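Local coordinates for mannosylglycerate hydrolase MGH1-like glycoside hydrolase domain-containing protein (Thermus thermophilus HB8, PDB 4WVA), which hydrolyses the compatible solute mannosylglycerate to mannose and glycerate, and also cleaves glucosylglycerate, as a member of glycoside hydrolase family 63, at the interface of chains A and B. Numbering follows the deposited sequence. Chains: chain A/B, Uncharacterized protein.

The interface of chains A and B. Residues chain A 249, 253, 263; chain B 151, 153, 271-272, 275, 287.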
ATOM      1  N   TYR A 249      10.451   0.795  13.446  1.00 10.22           N
ATOM      2  CA  TYR A 249       9.162   0.307  13.926  1.00 10.35           C
ATOM      3  C   TYR A 249       9.300  -1.129  14.455  1.00 10.26           C
ATOM      4  O   TYR A 249       8.851  -1.461  15.551  1.00 10.20           O
ATOM      5  CB  TYR A 249       8.114   0.367  12.808  1.00 10.26           C
ATOM      6  CG  TYR A 249       6.864  -0.414  13.171  1.00 10.06           C
ATOM      7  CD1 TYR A 249       5.828   0.191  13.878  1.00 10.42           C
ATOM      8  CD2 TYR A 249       6.740  -1.755  12.849  1.00  9.85           C
ATOM      9  CE1 TYR A 249       4.702  -0.521  14.256  1.00 10.34           C
ATOM     10  CE2 TYR A 249       5.614  -2.481  13.227  1.00 10.09           C
ATOM     11  CZ  TYR A 249       4.605  -1.857  13.926  1.00 10.09           C
ATOM     12  OH  TYR A 249       3.492  -2.597  14.295  1.00 10.77           O
ATOM     13  N   VAL A 253       8.681  -2.503  18.324  1.00 12.36           N
ATOM     14  CA  VAL A 253       7.731  -3.543  18.737  1.00 12.76           C
ATOM     15  C   VAL A 253       8.469  -4.664  19.466  1.00 12.87           C
ATOM     16  O   VAL A 253       8.002  -5.130  20.523  1.00 13.64           O
ATOM     17  CB  VAL A 253       6.897  -4.104  17.561  1.00 12.89           C
ATOM     18  CG1 VAL A 253       5.990  -5.223  18.046  1.00 13.59           C
ATOM     19  CG2 VAL A 253       6.047  -3.007  16.942  1.00 12.83           C
ATOM     20  N   GLU A 263       4.918   5.086  13.310  1.00 14.28           N
ATOM     21  CA  GLU A 263       3.870   4.702  12.381  1.00 14.50           C
ATOM     22  C   GLU A 263       3.432   5.895  11.511  1.00 14.59           C
ATOM     23  O   GLU A 263       3.209   5.742  10.312  1.00 13.65           O
ATOM     24  CB  GLU A 263       2.655   4.132  13.119  1.00 14.59           C
ATOM     25  CG  GLU A 263       2.921   2.842  13.887  1.00 14.67           C
ATOM     26  CD  GLU A 263       1.894   2.583  14.971  1.00 15.30           C
ATOM     27  OE1 GLU A 263       0.779   3.144  14.908  1.00 17.60           O
ATOM     28  OE2 GLU A 263       2.213   1.826  15.900  1.00 14.35           O
TER
ATOM     29  N   THR B 151       0.730  -0.491  18.683  1.00 13.95           N
ATOM     30  CA  THR B 151       1.575  -0.972  17.605  1.00 13.28           C
ATOM     31  C   THR B 151       0.834  -1.269  16.315  1.00 13.13           C
ATOM     32  O   THR B 151       1.457  -1.310  15.244  1.00 13.66           O
ATOM     33  CB  THR B 151       2.345  -2.262  17.990  1.00 13.47           C
ATOM     34  OG1 THR B 151       1.438  -3.373  18.122  1.00 12.48           O
ATOM     35  CG2 THR B 151       3.132  -2.079  19.276  1.00 13.93           C
ATOM     36  N   LEU B 153      -0.437  -4.254  16.007  1.00 12.17           N
ATOM     37  CA  LEU B 153      -0.408  -5.714  16.118  1.00 12.19           C
ATOM     38  C   LEU B 153      -0.960  -6.139  17.462  1.00 12.56           C
ATOM     39  O   LEU B 153      -0.699  -5.486  18.475  1.00 13.60           O
ATOM     40  CB  LEU B 153       1.019  -6.230  15.977  1.00 12.33           C
ATOM     41  CG  LEU B 153       1.624  -6.041  14.595  1.00 12.40           C
ATOM     42  CD1 LEU B 153       3.137  -6.067  14.666  1.00 12.81           C
ATOM     43  CD2 LEU B 153       1.112  -7.105  13.638  1.00 12.96           C
ATOM     44  N   VAL B 271       0.927  -1.651   8.503  1.00 12.68           N
ATOM     45  CA  VAL B 271       2.328  -1.409   8.848  1.00 12.51           C
ATOM     46  C   VAL B 271       2.857  -2.584   9.674  1.00 12.49           C
ATOM     47  O   VAL B 271       3.896  -3.131   9.364  1.00 12.03           O
ATOM     48  CB  VAL B 271       2.526  -0.115   9.641  1.00 13.03           C
ATOM     49  CG1 VAL B 271       3.966  -0.004  10.125  1.00 12.93           C
ATOM     50  CG2 VAL B 271       2.140   1.085   8.793  1.00 13.66           C
ATOM     51  N   GLY B 272       2.108  -2.970  10.701  1.00 12.02           N
ATOM     52  CA  GLY B 272       2.534  -4.052  11.596  1.00 11.86           C
ATOM     53  C   GLY B 272       2.684  -5.384  10.890  1.00 11.88           C
ATOM     54  O   GLY B 272       3.678  -6.082  11.040  1.00 11.47           O
ATOM     55  N   ALA B 275       5.691  -5.733   8.775  1.00 11.12           N
ATOM     56  CA  ALA B 275       6.911  -5.787   9.561  1.00 11.03           C
ATOM     57  C   ALA B 275       7.336  -7.224   9.866  1.00 10.39           C
ATOM     58  O   ALA B 275       8.506  -7.484  10.078  1.00 10.60           O
ATOM     59  CB  ALA B 275       6.756  -5.013  10.862  1.00 11.21           C
ATOM     60  N   TRP B 287       6.344 -13.263  16.158  1.00 10.85           N
ATOM     61  CA  TRP B 287       7.327 -12.669  17.042  1.00 10.95           C
ATOM     62  C   TRP B 287       7.093 -13.019  18.504  1.00 11.38           C
ATOM     63  O   TRP B 287       5.965 -13.012  18.992  1.00 11.29           O
ATOM     64  CB  TRP B 287       7.347 -11.160  16.889  1.00 11.08           C
ATOM     65  CG  TRP B 287       7.885 -10.635  15.605  1.00 11.17           C
ATOM     66  CD1 TRP B 287       8.461 -11.329  14.582  1.00 11.16           C
ATOM     67  CD2 TRP B 287       7.937  -9.261  15.232  1.00 11.32           C
ATOM     68  NE1 TRP B 287       8.858 -10.463  13.593  1.00 11.51           N
ATOM     69  CE2 TRP B 287       8.545  -9.191  13.972  1.00 11.56           C
ATOM     70  CE3 TRP B 287       7.502  -8.077  15.839  1.00 11.82           C
ATOM     71  CZ2 TRP B 287       8.747  -7.981  13.309  1.00 11.73           C
ATOM     72  CZ3 TRP B 287       7.701  -6.882  15.175  1.00 12.41           C
ATOM     73  CH2 TRP B 287       8.311  -6.848  13.922  1.00 12.33           C
TER
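The phenol ring of A:Tyr249 lies between B:Val271, whose CG1 sits 4.0 Å above the plane over the ring centre, and CG2 of its own-chain neighbour A:Val253, offset toward the rim of the opposite face. At its edge, in plane, lie the backbone O of B:Thr151 and OE2 of A:Glu263. The indole of B:Trp287 is also met edge-on: its CZ3 comes 3.7 Å from CG1 of A:Val253, and CB of that valine lies in the ring plane. With CG anti to the backbone N (chi1 167°), A:Tyr249 reaches from helix 235-254 toward chain B, and its OH donates a hydrogen bond of 2.6 Å to B:Thr151 O. The donor is tilted 34° out of the carbonyl plane. Along the CD2–CE2 side of the ring, helix 260-275 of chain B offers small residues: CB of B:Ala275 is 3.6 Å from CE2 of A:Tyr249, and the CA of B:Gly272 lies near CZ and the hydroxyl. CD1 of B:Leu153 flanks the phenol at 3.5 Å from OH of A:Tyr249. The other branch of A:Val253 serves a second partner, its CG2 meeting CG2 of B:Thr151 at 3.8 Å, the side chains crossing at about a right angle. Within chain B, B:Leu153 N donates to OG1 of B:Thr151 (3.0 Å), which is likely to steady the loop that presents the carbonyl. A phenylalanine in place of A:Tyr249 would probably keep much of the ring packing but leave the B:Thr151 carbonyl without its phenolic donor. This patch, part of an interface that is not an exact two-fold, joins two copies of the hydrolase, its centre about 23 Å from the proton donor B:Asp165; a direct part in catalysis is unlikely at that distance, and the contact may reflect oligomerisation or only crystal packing.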